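Local coordinates for methylxanthine N3-demethylase NdmB (Pseudomonas putida, PDB 6ICL), which removes the N3-methyl group of theobromine, 3-methylxanthine and related methylxanthines in caffeine degradation, as a Rieske oxygenase with a [2Fe-2S] cluster and a non-heme iron, at residues P25-D29 with K30-R34; V59-G63 with E64-L68; V142-D145 with I146-R150. All blocks are in the same frame, centred on the assembly; numbering follows the deposited sequence.

How the interactions relate
Along the chain the three local contacts come in series. Interaction 1 lies in the loop before strand 37-42. Interactions 2 and 3 are the turns and adjoining strands of two hairpins, 57-61/64-71 and 137-143/146-150, in one antiparallel sheet of the Rieske domain. Their centres are about 14 Å apart, and they meet where L61 and L66 pack on V149 and L68 packs on V147. The centre of interaction 1 is about 18 Å from that of interaction 2 and 23 Å from that of interaction 3. A salt bridge from R34 NH1 to E64 OE1 (2.7 Å), with L33 beside L62, probably helps tie this N-terminal loop, which also packs on helix 337-355, to that sheet.

Interaction 1 (P25-D29 with K30-R34); sequences PLLED and KTYLR
D29 OD1 and the start of the turn at T31 are the polar centre of this contact. T31 N donates to D29 OD1 at 3.0 Å, meeting it 35° out of the carboxylate plane, while T31 OG1 donates to the same D29 OD1 at 2.9 Å from the syn side, much nearer that plane. A water donates to D29 OD1 (2.6 Å) and itself accepts from Y32 N (3.1 Å). One carboxylate oxygen thus serves two consecutive backbone N-H groups, one directly and one through water. D29 reaches them because its CG is anti to the backbone N (chi1 -165°), beside the carbonyl carbon.

K30 doubles back on the preceding chain. A bend at chi2 (-63°) returns the chain toward L27, and K30 NZ donates to L27 O at 2.9 Å on a lone pair in the carbonyl plane. The ammonium group also forms a salt bridge with E325, so its charge is answered.

The buried Y32 ring packs among these groups. D29 O lies in its plane at the edge, 3.3 Å from Y32 CE1, and takes a hydrogen bond with S350. L33 CD2 sits over one face, near the rim. L27 crosses the phenol at about a right angle, with L27 CD1 3.6 Å from Y32 OH, a hydroxyl hydrogen-bonded to H346 of helix 337-355. The D29 OD1 to T31 N bond closes an Asx turn, which here leads into T31-R34, where the backbone takes helical angles, in the loop before strand 37-42.

Interaction 2 (V59-G63 with E64-L68); sequences VTLLG and EKLVL
V59 and L66 exchange a pair of backbone hydrogen bonds, V59 N to L66 O at 3.1 Å and L66 N to V59 O at 2.9 Å, both close to straight. Nearer the turn L61 and E64 form a second pair: L61 N donates to E64 O at 2.9 Å and E64 N to L61 O at 2.8 Å. Between the two, at the non-hydrogen-bonded pair T60 and K65, T60 CA makes a CA-H...O contact of 3.2 Å with E64 O.

These bonds close a two-residue beta hairpin with a type I' turn, L62 and G63 at its corners, at the edge of the Rieske domain's antiparallel sheet. G63 has backbone angles at which a CB would jam against the carbonyl of L62.

Apolar contacts line the face carrying V59, L61 and L66. V59 CG2, between the backbone N and the carbonyl carbon, is turned to L66 CB (3.8 Å), while V59 CG1, anti to the carbonyl carbon (chi1 -65°), faces L68 CD1 at 4.0 Å. L61 CB meets L66 CD1 at 4.0 Å. E64 lays CB and CG against L61 O, and its OE1 carries on to a salt bridge with R34.

On the other face, beside T60, K65 makes a cation-pi contact with W322 of a second subunit.

Interaction 3 (V142-D145 with I146-R150); sequences VKYD and IVWVR
W148 reaches back along the hairpin to K143. With CG anti to the carbonyl carbon (chi1 -58°), the indole runs back along its own strand toward the turn. CD1 comes first, 3.7 Å from K143 N, which lies in the ring plane at the indole edge. Next, NE1 donates to K143 O at 3.1 Å, in a nearly straight bond that keeps the oxygen close to the ring plane, and it also passes K143 CB. CE2 follows, with I146 CG2 standing 3.5 Å above the indole plane on one face, offset toward the rim. Farther out, CZ2 touches Y144 CD2 at 4.2 Å, coming to the edge of the phenol near its plane. I160 and P161 add outside contacts to the indole, which is buried.

The frame is a two-residue beta hairpin between strands 137-143 and 146-150, closed by a type I' turn with Y144 and D145 at its corners in left-handed backbone conformations. K143 N donates to I146 O at 2.9 Å; the return bond, I146 N to K143 O, is bent at 141°. K143 O therefore holds two donors, the I146 amide and the indole N-H, reaching it from opposite faces of its plane.

K143 CG sits over the centre of the Y144 ring, 3.7 Å above its plane, while the Y144 hydroxyl is hydrogen-bonded to P161 O and L163 N. One residue before the turn, V142 CA approaches I146 O in a CA-H...O contact, and V142 CG2 is 4.3 Å from V147 CG2, a loose contact.

Interaction 1 (P25-D29 with K30-R34)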
loop_
_atom_site.group_PDB
_atom_site.type_symbol
_atom_site.label_atom_id
_atom_site.label_comp_id
_atom_site.label_asym_id
_atom_site.label_seq_id
_atom_site.Cartn_x
_atom_site.Cartn_y
_atom_site.Cartn_z
ATOM N N PRO A 25 7.132 -35.274 -14.758
ATOM C CA PRO A 25 6.358 -35.525 -13.537
ATOM C C PRO A 25 5.904 -36.969 -13.401
ATOM O O PRO A 25 5.584 -37.645 -14.378
ATOM C CB PRO A 25 5.144 -34.598 -13.712
ATOM C CG PRO A 25 4.882 -34.652 -15.155
ATOM C CD PRO A 25 6.248 -34.767 -15.827
ATOM N N LEU A 26 5.868 -37.437 -12.147
ATOM C CA LEU A 26 5.411 -38.801 -11.878
ATOM C C LEU A 26 3.945 -38.987 -12.259
ATOM O O LEU A 26 3.576 -39.975 -12.904
ATOM C CB LEU A 26 5.617 -39.146 -10.404
ATOM C CG LEU A 26 5.012 -40.487 -9.989
ATOM C CD1 LEU A 26 5.826 -41.615 -10.564
ATOM C CD2 LEU A 26 4.914 -40.632 -8.483
ATOM N N LEU A 27 3.087 -38.048 -11.867
ATOM C CA LEU A 27 1.639 -38.240 -11.947
ATOM C C LEU A 27 1.099 -37.357 -13.070
ATOM O O LEU A 27 0.550 -36.282 -12.828
ATOM C CB LEU A 27 0.983 -37.931 -10.603
ATOM C CG LEU A 27 1.574 -38.743 -9.448
ATOM C CD1 LEU A 27 1.177 -38.143 -8.104
ATOM C CD2 LEU A 27 1.133 -40.204 -9.562
ATOM N N GLU A 28 1.218 -37.858 -14.302
ATOM C CA GLU A 28 0.894 -37.075 -15.493
ATOM C C GLU A 28 -0.605 -36.857 -15.633
ATOM O O GLU A 28 -1.043 -35.772 -16.024
ATOM C CB GLU A 28 1.428 -37.804 -16.726
ATOM C CG GLU A 28 1.892 -36.940 -17.856
ATOM C CD GLU A 28 2.892 -37.679 -18.725
ATOM O OE1 GLU A 28 3.227 -38.843 -18.388
ATOM O OE2 GLU A 28 3.343 -37.099 -19.732
ATOM N N ASP A 29 -1.402 -37.880 -15.336
ATOM C CA ASP A 29 -2.844 -37.855 -15.558
ATOM C C ASP A 29 -3.555 -37.657 -14.231
ATOM O O ASP A 29 -3.271 -38.370 -13.267
ATOM C CB ASP A 29 -3.320 -39.163 -16.199
ATOM C CG ASP A 29 -4.716 -39.052 -16.777
ATOM O OD1 ASP A 29 -5.704 -39.110 -16.015
ATOM O OD2 ASP A 29 -4.825 -38.896 -18.008
ATOM N N LYS A 30 -4.478 -36.698 -14.176
ATOM C CA LYS A 30 -5.145 -36.352 -12.926
ATOM C C LYS A 30 -6.588 -36.828 -12.866
ATOM O O LYS A 30 -7.295 -36.504 -11.904
ATOM C CB LYS A 30 -5.091 -34.837 -12.698
ATOM C CG LYS A 30 -3.689 -34.249 -12.704
ATOM C CD LYS A 30 -2.852 -34.809 -11.572
ATOM C CE LYS A 30 -1.525 -34.052 -11.490
ATOM N NZ LYS A 30 -0.536 -34.721 -10.577
ATOM N N THR A 31 -7.041 -37.601 -13.855
ATOM C CA THR A 31 -8.449 -37.994 -13.896
ATOM C C THR A 31 -8.862 -38.708 -12.620
ATOM O O THR A 31 -9.985 -38.527 -12.147
ATOM C CB THR A 31 -8.715 -38.892 -15.112
ATOM O OG1 THR A 31 -8.422 -38.172 -16.306
ATOM C CG2 THR A 31 -10.170 -39.349 -15.156
ATOM N N TYR A 32 -7.956 -39.510 -12.041
ATOM C CA TYR A 32 -8.284 -40.283 -10.850
ATOM C C TYR A 32 -8.776 -39.407 -9.710
ATOM O O TYR A 32 -9.649 -39.828 -8.933
ATOM C CB TYR A 32 -7.068 -41.103 -10.389
ATOM C CG TYR A 32 -5.837 -40.377 -9.827
ATOM C CD1 TYR A 32 -5.021 -39.580 -10.629
ATOM C CD2 TYR A 32 -5.445 -40.571 -8.499
ATOM C CE1 TYR A 32 -3.860 -38.973 -10.107
ATOM C CE2 TYR A 32 -4.293 -39.973 -7.971
ATOM C CZ TYR A 32 -3.509 -39.181 -8.771
ATOM O OH TYR A 32 -2.370 -38.606 -8.228
ATOM N N LEU A 33 -8.218 -38.204 -9.578
ATOM C CA LEU A 33 -8.554 -37.354 -8.444
ATOM C C LEU A 33 -10.022 -36.965 -8.458
ATOM O O LEU A 33 -10.593 -36.718 -7.392
ATOM C CB LEU A 33 -7.660 -36.108 -8.439
ATOM C CG LEU A 33 -6.152 -36.344 -8.275
ATOM C CD1 LEU A 33 -5.341 -35.034 -8.404
ATOM C CD2 LEU A 33 -5.870 -37.006 -6.960
ATOM N N ARG A 34 -10.656 -36.949 -9.626
ATOM C CA ARG A 34 -12.071 -36.605 -9.692
ATOM C C ARG A 34 -12.977 -37.583 -8.950
ATOM O O ARG A 34 -14.090 -37.201 -8.581
ATOM C CB ARG A 34 -12.500 -36.508 -11.148
ATOM C CG ARG A 34 -11.703 -35.473 -11.905
ATOM C CD ARG A 34 -12.184 -35.381 -13.329
ATOM N NE ARG A 34 -13.583 -34.972 -13.399
ATOM C CZ ARG A 34 -13.974 -33.709 -13.513
ATOM N NH1 ARG A 34 -13.061 -32.748 -13.564
ATOM N NH2 ARG A 34 -15.268 -33.405 -13.578
HETATM O O HOH W 1 -6.028 -40.809 -14.050
#

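Interaction 2 (V59-G63 with E64-L68)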
loop_
_atom_site.group_PDB
_atom_site.type_symbol
_atom_site.label_atom_id
_atom_site.label_comp_id
_atom_site.label_asym_id
_atom_site.label_seq_id
_atom_site.Cartn_x
_atom_site.Cartn_y
_atom_site.Cartn_z
ATOM N N VAL A 59 -15.937 -21.892 -4.684
ATOM C CA VAL A 59 -14.743 -22.661 -4.351
ATOM C C VAL A 59 -14.180 -23.193 -5.654
ATOM O O VAL A 59 -14.879 -23.297 -6.664
ATOM C CB VAL A 59 -14.986 -23.854 -3.393
ATOM C CG1 VAL A 59 -15.444 -23.387 -2.020
ATOM C CG2 VAL A 59 -15.998 -24.859 -4.010
ATOM N N THR A 60 -12.900 -23.549 -5.622
ATOM C CA THR A 60 -12.242 -24.149 -6.770
ATOM C C THR A 60 -11.692 -25.511 -6.363
ATOM O O THR A 60 -11.046 -25.636 -5.321
ATOM C CB THR A 60 -11.153 -23.213 -7.306
ATOM O OG1 THR A 60 -11.778 -21.979 -7.696
ATOM C CG2 THR A 60 -10.466 -23.817 -8.533
ATOM N N LEU A 61 -12.010 -26.535 -7.156
ATOM C CA LEU A 61 -11.615 -27.912 -6.873
ATOM C C LEU A 61 -11.127 -28.517 -8.172
ATOM O O LEU A 61 -11.886 -28.578 -9.143
ATOM C CB LEU A 61 -12.768 -28.751 -6.317
ATOM C CG LEU A 61 -12.417 -30.229 -6.067
ATOM C CD1 LEU A 61 -11.213 -30.369 -5.133
ATOM C CD2 LEU A 61 -13.623 -30.967 -5.469
ATOM N N LEU A 62 -9.872 -28.964 -8.178
ATOM C CA LEU A 62 -9.271 -29.595 -9.349
ATOM C C LEU A 62 -9.394 -28.687 -10.563
ATOM O O LEU A 62 -9.626 -29.140 -11.680
ATOM C CB LEU A 62 -9.892 -30.976 -9.616
ATOM C CG LEU A 62 -9.521 -32.051 -8.585
ATOM C CD1 LEU A 62 -10.327 -33.335 -8.804
ATOM C CD2 LEU A 62 -8.039 -32.344 -8.650
ATOM N N GLY A 63 -9.222 -27.385 -10.344
ATOM C CA GLY A 63 -9.330 -26.431 -11.424
ATOM C C GLY A 63 -10.746 -26.044 -11.784
ATOM O O GLY A 63 -10.929 -25.092 -12.549
ATOM N N GLU A 64 -11.757 -26.733 -11.256
ATOM C CA GLU A 64 -13.147 -26.433 -11.568
ATOM C C GLU A 64 -13.689 -25.378 -10.617
ATOM O O GLU A 64 -13.471 -25.450 -9.405
ATOM C CB GLU A 64 -14.038 -27.675 -11.459
ATOM C CG GLU A 64 -13.469 -28.922 -12.073
ATOM C CD GLU A 64 -13.787 -29.054 -13.535
ATOM O OE1 GLU A 64 -13.547 -30.149 -14.081
ATOM O OE2 GLU A 64 -14.272 -28.074 -14.145
ATOM N N LYS A 65 -14.446 -24.440 -11.169
ATOM C CA LYS A 65 -15.148 -23.444 -10.380
ATOM C C LYS A 65 -16.527 -23.987 -10.021
ATOM O O LYS A 65 -17.332 -24.294 -10.908
ATOM C CB LYS A 65 -15.238 -22.132 -11.162
ATOM C CG LYS A 65 -13.881 -21.735 -11.777
ATOM C CD LYS A 65 -13.684 -20.224 -11.932
ATOM C CE LYS A 65 -14.809 -19.522 -12.665
ATOM N NZ LYS A 65 -14.362 -18.177 -13.164
ATOM N N LEU A 66 -16.789 -24.106 -8.730
ATOM C CA LEU A 66 -18.015 -24.676 -8.185
ATOM C C LEU A 66 -18.730 -23.612 -7.377
ATOM O O LEU A 66 -18.092 -22.726 -6.801
ATOM C CB LEU A 66 -17.730 -25.875 -7.233
ATOM C CG LEU A 66 -16.818 -27.024 -7.726
ATOM C CD1 LEU A 66 -16.703 -28.109 -6.655
ATOM C CD2 LEU A 66 -17.328 -27.616 -9.015
ATOM N N VAL A 67 -20.053 -23.732 -7.290
ATOM C CA VAL A 67 -20.848 -22.924 -6.371
ATOM C C VAL A 67 -21.431 -23.846 -5.309
ATOM O O VAL A 67 -21.902 -24.948 -5.620
ATOM C CB VAL A 67 -21.950 -22.134 -7.107
ATOM C CG1 VAL A 67 -22.812 -23.068 -7.984
ATOM C CG2 VAL A 67 -22.807 -21.355 -6.109
ATOM N N LEU A 68 -21.341 -23.424 -4.053
ATOM C CA LEU A 68 -21.993 -24.076 -2.933
ATOM C C LEU A 68 -23.179 -23.225 -2.503
ATOM O O LEU A 68 -23.072 -21.997 -2.412
ATOM C CB LEU A 68 -21.031 -24.246 -1.750
ATOM C CG LEU A 68 -19.711 -24.983 -2.041
ATOM C CD1 LEU A 68 -18.853 -25.069 -0.794
ATOM C CD2 LEU A 68 -19.968 -26.391 -2.613
#

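Interaction 3 (V142-D145 with I146-R150)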
loop_
_atom_site.group_PDB
_atom_site.type_symbol
_atom_site.label_atom_id
_atom_site.label_comp_id
_atom_site.label_asym_id
_atom_site.label_seq_id
_atom_site.Cartn_x
_atom_site.Cartn_y
_atom_site.Cartn_z
ATOM N N VAL A 142 -21.673 -32.791 4.251
ATOM C CA VAL A 142 -20.970 -32.196 5.384
ATOM C C VAL A 142 -20.566 -33.309 6.348
ATOM O O VAL A 142 -21.409 -34.084 6.807
ATOM C CB VAL A 142 -21.844 -31.142 6.086
ATOM C CG1 VAL A 142 -21.142 -30.606 7.344
ATOM C CG2 VAL A 142 -22.154 -29.989 5.142
ATOM N N LYS A 143 -19.281 -33.393 6.671
ATOM C CA LYS A 143 -18.856 -34.358 7.674
ATOM C C LYS A 143 -17.699 -33.759 8.449
ATOM O O LYS A 143 -16.817 -33.136 7.864
ATOM C CB LYS A 143 -18.448 -35.693 7.041
ATOM C CG LYS A 143 -18.373 -36.857 8.049
ATOM C CD LYS A 143 -18.169 -38.184 7.336
ATOM C CE LYS A 143 -18.219 -39.354 8.313
ATOM N NZ LYS A 143 -18.135 -40.642 7.544
ATOM N N TYR A 144 -17.727 -33.931 9.765
ATOM C CA TYR A 144 -16.765 -33.316 10.678
ATOM C C TYR A 144 -16.750 -31.790 10.545
ATOM O O TYR A 144 -15.696 -31.156 10.704
ATOM C CB TYR A 144 -15.339 -33.852 10.487
ATOM C CG TYR A 144 -15.193 -35.297 10.059
ATOM C CD1 TYR A 144 -15.657 -36.352 10.855
ATOM C CD2 TYR A 144 -14.554 -35.609 8.864
ATOM C CE1 TYR A 144 -15.478 -37.688 10.466
ATOM C CE2 TYR A 144 -14.387 -36.925 8.461
ATOM C CZ TYR A 144 -14.844 -37.963 9.258
ATOM O OH TYR A 144 -14.636 -39.261 8.827
ATOM N N ASP A 145 -17.909 -31.203 10.245
ATOM C CA ASP A 145 -18.055 -29.757 10.058
ATOM C C ASP A 145 -17.178 -29.252 8.920
ATOM O O ASP A 145 -16.673 -28.125 8.949
ATOM C CB ASP A 145 -17.778 -28.991 11.356
ATOM C CG ASP A 145 -18.861 -29.242 12.412
ATOM O OD1 ASP A 145 -19.997 -29.616 12.016
ATOM O OD2 ASP A 145 -18.574 -29.080 13.625
ATOM N N ILE A 146 -17.017 -30.089 7.899
ATOM C CA ILE A 146 -16.304 -29.736 6.683
ATOM C C ILE A 146 -17.186 -30.093 5.497
ATOM O O ILE A 146 -17.929 -31.077 5.554
ATOM C CB ILE A 146 -14.944 -30.458 6.628
ATOM C CG1 ILE A 146 -13.978 -29.787 7.616
ATOM C CG2 ILE A 146 -14.396 -30.469 5.209
ATOM C CD1 ILE A 146 -12.627 -30.499 7.756
ATOM N N VAL A 147 -17.141 -29.276 4.441
ATOM C CA VAL A 147 -17.890 -29.534 3.214
ATOM C C VAL A 147 -17.029 -30.330 2.236
ATOM O O VAL A 147 -15.959 -29.870 1.816
ATOM C CB VAL A 147 -18.362 -28.223 2.570
ATOM C CG1 VAL A 147 -19.234 -28.518 1.344
ATOM C CG2 VAL A 147 -19.110 -27.370 3.592
ATOM N N TRP A 148 -17.521 -31.507 1.843
ATOM C CA TRP A 148 -16.831 -32.434 0.952
ATOM C C TRP A 148 -17.566 -32.510 -0.371
ATOM O O TRP A 148 -18.801 -32.505 -0.414
ATOM C CB TRP A 148 -16.773 -33.841 1.561
ATOM C CG TRP A 148 -16.109 -33.883 2.860
ATOM C CD1 TRP A 148 -16.674 -33.662 4.090
ATOM C CD2 TRP A 148 -14.731 -34.139 3.090
ATOM N NE1 TRP A 148 -15.724 -33.782 5.076
ATOM C CE2 TRP A 148 -14.519 -34.077 4.483
ATOM C CE3 TRP A 148 -13.647 -34.429 2.250
ATOM C CZ2 TRP A 148 -13.266 -34.276 5.053
ATOM C CZ3 TRP A 148 -12.414 -34.640 2.813
ATOM C CH2 TRP A 148 -12.228 -34.562 4.204
ATOM N N VAL A 149 -16.811 -32.597 -1.449
ATOM C CA VAL A 149 -17.361 -32.714 -2.785
ATOM C C VAL A 149 -16.635 -33.847 -3.502
ATOM O O VAL A 149 -15.413 -33.990 -3.388
ATOM C CB VAL A 149 -17.221 -31.401 -3.590
ATOM C CG1 VAL A 149 -17.755 -31.583 -5.015
ATOM C CG2 VAL A 149 -17.918 -30.229 -2.881
ATOM N N ARG A 150 -17.392 -34.634 -4.263
ATOM C CA ARG A 150 -16.843 -35.642 -5.160
ATOM C C ARG A 150 -17.367 -35.348 -6.555
ATOM O O ARG A 150 -18.581 -35.323 -6.774
ATOM C CB ARG A 150 -17.222 -37.060 -4.718
ATOM C CG ARG A 150 -16.737 -38.142 -5.710
ATOM C CD ARG A 150 -16.984 -39.545 -5.169
ATOM N NE ARG A 150 -18.406 -39.837 -5.020
ATOM C CZ ARG A 150 -18.889 -40.972 -4.511
ATOM N NH1 ARG A 150 -18.061 -41.930 -4.085
ATOM N NH2 ARG A 150 -20.201 -41.148 -4.412
#